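Local coordinates for extracellular solute-binding protein family 1 (PDB 4R2F), which is a solute-binding protein of a sugar transporter that holds laminaribiose, a glucose disaccharide, and probably delivers it to a membrane importer, at residues G135-F140 with K144-V149. Numbering follows the deposited sequence.
Sequences GVVEPF and KGYVAV
The carbonyl O of Phe-140 accepts one hydrogen bond and one CA-H...O contact from segment 144-149. Val-147 N gives it the hydrogen bond, 2.9 Å long and nearly straight at 162°. Tyr-146 CA makes the CA-H...O contact to the same O at 3.3 Å. This bond pair lies at the base of the beta hairpin formed by strand 141-142 and the start of strand 145-161.

Side chains pack around this bond. The Tyr-146 ring extends alongside the 135-140 segment, and its CE1 meets Val-137 CG1 obliquely at 3.6 Å. That methyl lies anti to the backbone N of Val-137 (chi1 179°), which brings it to the ring. Tyr-146 CD1 lies 4.0 Å from Phe-140 C. With an alanine at Tyr-146, Val-137 CG1 would probably lose this apolar cover and a gap would open beside the Phe-140 carbonyl. On the other flank, Val-147 CG2 touches the Phe-140 ring at its edge, 3.9 Å from CD1. Ala-148 O is buried 3.5 Å from Phe-140 CB and has no hydrogen-bond partner.

The contact joins the loop after helix 117-126 to the beginning of strand 145-161. Phe-140 and Ala-148 both pack on Asn-312 of strand 306-316, while Val-147 and Ala-148 rest on helix 103-109.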
loop_
_atom_site.group_PDB
_atom_site.type_symbol
_atom_site.label_atom_id
_atom_site.label_comp_id
_atom_site.label_asym_id
_atom_site.label_seq_id
_atom_site.Cartn_x
_atom_site.Cartn_y
_atom_site.Cartn_z
ATOM N N GLY A 135 14.227 -10.535 5.676
ATOM C CA GLY A 135 13.904 -10.149 4.308
ATOM C C GLY A 135 13.432 -8.714 4.083
ATOM O O GLY A 135 13.117 -8.351 2.942
ATOM N N VAL A 136 13.352 -7.889 5.128
ATOM C CA VAL A 136 12.740 -6.561 4.933
ATOM C C VAL A 136 13.737 -5.496 4.477
ATOM O O VAL A 136 13.323 -4.514 3.872
ATOM C CB VAL A 136 11.912 -6.064 6.134
ATOM C CG1 VAL A 136 10.853 -7.095 6.497
ATOM C CG2 VAL A 136 12.778 -5.709 7.332
ATOM N N VAL A 137 15.034 -5.693 4.729
ATOM C CA VAL A 137 16.055 -4.671 4.409
ATOM C C VAL A 137 16.653 -4.886 3.048
ATOM O O VAL A 137 16.915 -3.942 2.294
ATOM C CB VAL A 137 17.215 -4.702 5.434
ATOM C CG1 VAL A 137 18.271 -3.662 5.087
ATOM C CG2 VAL A 137 16.684 -4.508 6.848
ATOM N N GLU A 138 16.872 -6.157 2.735
ATOM C CA GLU A 138 17.590 -6.583 1.530
ATOM C C GLU A 138 17.008 -6.102 0.190
ATOM O O GLU A 138 17.777 -5.811 -0.742
ATOM C CB GLU A 138 17.696 -8.124 1.519
ATOM C CG GLU A 138 18.577 -8.672 2.646
ATOM C CD GLU A 138 17.845 -9.126 3.918
ATOM O OE1 GLU A 138 16.734 -8.626 4.284
ATOM O OE2 GLU A 138 18.439 -10.006 4.580
ATOM N N PRO A 139 15.666 -6.012 0.067
ATOM C CA PRO A 139 15.140 -5.447 -1.178
ATOM C C PRO A 139 15.712 -4.079 -1.564
ATOM O O PRO A 139 15.596 -3.691 -2.718
ATOM C CB PRO A 139 13.645 -5.305 -0.881
ATOM C CG PRO A 139 13.362 -6.425 0.069
ATOM C CD PRO A 139 14.569 -6.413 0.977
ATOM N N PHE A 140 16.273 -3.349 -0.607
ATOM C CA PHE A 140 16.721 -1.983 -0.821
ATOM C C PHE A 140 18.204 -1.865 -1.102
ATOM O O PHE A 140 18.718 -0.762 -1.332
ATOM C CB PHE A 140 16.307 -1.142 0.380
ATOM C CG PHE A 140 14.831 -1.086 0.533
ATOM C CD1 PHE A 140 14.086 -0.291 -0.319
ATOM C CD2 PHE A 140 14.181 -1.889 1.434
ATOM C CE1 PHE A 140 12.717 -0.257 -0.247
ATOM C CE2 PHE A 140 12.807 -1.862 1.522
ATOM C CZ PHE A 140 12.072 -1.045 0.675
ATOM N N LYS A 144 25.297 0.347 -5.405
ATOM C CA LYS A 144 25.814 1.631 -4.984
ATOM C C LYS A 144 25.449 1.950 -3.542
ATOM O O LYS A 144 25.948 2.922 -3.012
ATOM C CB LYS A 144 25.301 2.732 -5.923
ATOM C CG LYS A 144 25.383 2.342 -7.390
ATOM C CD LYS A 144 25.110 3.435 -8.403
ATOM C CE LYS A 144 23.656 3.766 -8.711
ATOM N NZ LYS A 144 22.822 2.619 -9.147
ATOM N N GLY A 145 24.588 1.136 -2.925
ATOM C CA GLY A 145 24.202 1.302 -1.533
ATOM C C GLY A 145 22.739 0.949 -1.289
ATOM O O GLY A 145 22.010 0.541 -2.193
ATOM N N TYR A 146 22.311 1.133 -0.054
ATOM C CA TYR A 146 20.898 1.015 0.337
ATOM C C TYR A 146 20.116 2.248 -0.083
ATOM O O TYR A 146 20.459 3.372 0.332
ATOM C CB TYR A 146 20.811 0.869 1.854
ATOM C CG TYR A 146 21.254 -0.493 2.282
ATOM C CD1 TYR A 146 20.353 -1.541 2.289
ATOM C CD2 TYR A 146 22.569 -0.743 2.661
ATOM C CE1 TYR A 146 20.735 -2.803 2.644
ATOM C CE2 TYR A 146 22.968 -2.016 3.034
ATOM C CZ TYR A 146 22.040 -3.038 3.009
ATOM O OH TYR A 146 22.383 -4.304 3.357
ATOM N N VAL A 147 19.086 2.074 -0.906
ATOM C CA VAL A 147 18.359 3.243 -1.390
ATOM C C VAL A 147 17.424 3.857 -0.331
ATOM O O VAL A 147 17.040 5.014 -0.446
ATOM C CB VAL A 147 17.578 2.985 -2.693
ATOM C CG1 VAL A 147 18.488 2.429 -3.773
ATOM C CG2 VAL A 147 16.402 2.081 -2.459
ATOM N N ALA A 148 17.071 3.082 0.690
ATOM C CA ALA A 148 16.134 3.508 1.735
ATOM C C ALA A 148 16.137 2.469 2.839
ATOM O O ALA A 148 16.815 1.445 2.725
ATOM C CB ALA A 148 14.717 3.644 1.164
ATOM N N VAL A 149 15.369 2.728 3.897
ATOM C CA VAL A 149 15.246 1.804 5.031
ATOM C C VAL A 149 13.769 1.464 5.245
ATOM O O VAL A 149 12.926 2.370 5.326
ATOM C CB VAL A 149 15.835 2.452 6.299
ATOM C CG1 VAL A 149 15.720 1.523 7.483
ATOM C CG2 VAL A 149 17.278 2.850 6.075
#